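Local coordinates for protein Dok-7 (Mus musculus, PDB 3ML4), which activates the receptor kinase MuSK as a dimeric cytoplasmic adaptor, binding phosphoinositides through its PH domain and the receptor's juxtamembrane region through its PTB domain, at residues G154-L158 with S159-R163. Numbering follows the deposited sequence.
Sequences GQWKL and SDLRR
The indole of W156 meets L161 obliquely: methyl CD1 of L161 lies 3.8 Å from W156 CB. F173 and F186 pack edge-to-face with the same indole, W182 meets it with inclined planes, and W156 NE1 hydrogen-bonds to W182 O, a bond that, with these rings, should limit rotation of the indole. The other flat group, the carboxylate of D160, lies alongside K157, with D160 OD2 3.4 Å from K157 CB. Both side chains point the same way, each with CG anti to its carbonyl carbon (chi1 -77° in K157, -63° in D160); with the lysine chain bent at chi3 and chi4, K157 NZ stays 5.0 Å from D160 OD2, too far for a salt bridge. The backbone turns here with two successive i to i+3 hydrogen bonds, D160 N to K157 O (3.1 Å) and L161 N to L158 O (3.3 Å). This short 3-10 turn joins the two outermost strands, 151-157 and 161-167, of the PTB domain's antiparallel sheet; L158 packs on I203 and L161 on F200 of helix 193-203. The corner thus appears to rest on apolar contacts and backbone bonds, with K157 and D160 adding at most a weak attraction, and it leads into the edge strand where R163 pairs antiparallel with the bound peptide.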
loop_
_atom_site.group_PDB
_atom_site.type_symbol
_atom_site.label_atom_id
_atom_site.label_comp_id
_atom_site.label_asym_id
_atom_site.label_seq_id
_atom_site.Cartn_x
_atom_site.Cartn_y
_atom_site.Cartn_z
ATOM N N GLY B 154 22.638 -1.894 -2.894
ATOM C CA GLY B 154 22.107 -3.024 -3.652
ATOM C C GLY B 154 20.613 -3.121 -3.443
ATOM O O GLY B 154 20.140 -2.986 -2.315
ATOM N N GLN B 155 19.873 -3.340 -4.530
ATOM C CA GLN B 155 18.409 -3.401 -4.482
ATOM C C GLN B 155 17.812 -4.433 -5.442
ATOM O O GLN B 155 18.229 -4.539 -6.594
ATOM C CB GLN B 155 17.794 -2.023 -4.743
ATOM C CG GLN B 155 18.134 -1.423 -6.108
ATOM C CD GLN B 155 17.455 -0.086 -6.350
ATOM O OE1 GLN B 155 18.118 0.935 -6.526
ATOM N NE2 GLN B 155 16.126 -0.086 -6.354
ATOM N N TRP B 156 16.829 -5.183 -4.953
ATOM C CA TRP B 156 16.145 -6.205 -5.741
ATOM C C TRP B 156 14.660 -6.192 -5.404
ATOM O O TRP B 156 14.292 -5.963 -4.252
ATOM C CB TRP B 156 16.701 -7.603 -5.423
ATOM C CG TRP B 156 18.198 -7.771 -5.574
ATOM C CD1 TRP B 156 18.855 -8.296 -6.646
ATOM C CD2 TRP B 156 19.211 -7.418 -4.618
ATOM N NE1 TRP B 156 20.215 -8.295 -6.424
ATOM C CE2 TRP B 156 20.460 -7.759 -5.188
ATOM C CE3 TRP B 156 19.186 -6.846 -3.340
ATOM C CZ2 TRP B 156 21.676 -7.541 -4.525
ATOM C CZ3 TRP B 156 20.390 -6.631 -2.680
ATOM C CH2 TRP B 156 21.622 -6.979 -3.276
ATOM N N LYS B 157 13.811 -6.429 -6.402
ATOM C CA LYS B 157 12.446 -6.882 -6.142
ATOM C C LYS B 157 12.570 -8.324 -5.684
ATOM O O LYS B 157 13.295 -9.110 -6.305
ATOM C CB LYS B 157 11.583 -6.856 -7.406
ATOM C CG LYS B 157 11.082 -5.496 -7.863
ATOM C CD LYS B 157 9.824 -5.663 -8.717
ATOM C CE LYS B 157 9.909 -4.902 -10.038
ATOM N NZ LYS B 157 10.142 -3.433 -9.873
ATOM N N LEU B 158 11.872 -8.681 -4.609
ATOM C CA LEU B 158 11.800 -10.080 -4.180
ATOM C C LEU B 158 11.285 -11.032 -5.268
ATOM O O LEU B 158 11.723 -12.176 -5.350
ATOM C CB LEU B 158 10.967 -10.222 -2.907
ATOM C CG LEU B 158 11.760 -10.673 -1.678
ATOM C CD1 LEU B 158 12.652 -9.562 -1.132
ATOM C CD2 LEU B 158 10.819 -11.185 -0.603
ATOM N N SER B 159 10.376 -10.541 -6.108
ATOM C CA SER B 159 9.784 -11.343 -7.180
ATOM C C SER B 159 10.765 -11.652 -8.326
ATOM O O SER B 159 10.456 -12.441 -9.229
ATOM C CB SER B 159 8.507 -10.668 -7.712
ATOM O OG SER B 159 8.783 -9.375 -8.226
ATOM N N ASP B 160 11.946 -11.040 -8.275
ATOM C CA ASP B 160 12.957 -11.221 -9.311
ATOM C C ASP B 160 14.114 -12.113 -8.846
ATOM O O ASP B 160 15.087 -12.316 -9.574
ATOM C CB ASP B 160 13.470 -9.859 -9.780
ATOM C CG ASP B 160 12.389 -9.017 -10.434
ATOM O OD1 ASP B 160 11.347 -9.579 -10.835
ATOM O OD2 ASP B 160 12.580 -7.792 -10.562
ATOM N N LEU B 161 13.998 -12.642 -7.633
ATOM C CA LEU B 161 14.966 -13.595 -7.094
ATOM C C LEU B 161 14.642 -15.018 -7.545
ATOM O O LEU B 161 13.520 -15.485 -7.359
ATOM C CB LEU B 161 14.962 -13.530 -5.565
ATOM C CG LEU B 161 15.968 -12.680 -4.791
ATOM C CD1 LEU B 161 16.439 -11.432 -5.541
ATOM C CD2 LEU B 161 15.352 -12.314 -3.453
ATOM N N ARG B 162 15.624 -15.700 -8.136
ATOM C CA ARG B 162 15.450 -17.095 -8.570
ATOM C C ARG B 162 15.406 -18.021 -7.370
ATOM O O ARG B 162 14.500 -18.839 -7.233
ATOM C CB ARG B 162 16.598 -17.562 -9.469
ATOM C CG ARG B 162 16.872 -16.713 -10.689
ATOM C CD ARG B 162 17.495 -17.551 -11.802
ATOM N NE ARG B 162 18.107 -16.720 -12.842
ATOM C CZ ARG B 162 18.367 -17.131 -14.079
ATOM N NH1 ARG B 162 18.058 -18.367 -14.458
ATOM N NH2 ARG B 162 18.926 -16.299 -14.946
ATOM N N ARG B 163 16.407 -17.873 -6.510
ATOM C CA ARG B 163 16.677 -18.810 -5.436
ATOM C C ARG B 163 17.188 -18.054 -4.224
ATOM O O ARG B 163 17.673 -16.924 -4.340
ATOM C CB ARG B 163 17.738 -19.821 -5.891
ATOM C CG ARG B 163 17.187 -21.064 -6.579
ATOM C CD ARG B 163 17.826 -21.313 -7.950
ATOM N NE ARG B 163 19.286 -21.236 -7.931
ATOM C CZ ARG B 163 20.105 -22.274 -8.101
ATOM N NH1 ARG B 163 19.614 -23.491 -8.311
ATOM N NH2 ARG B 163 21.424 -22.092 -8.066
#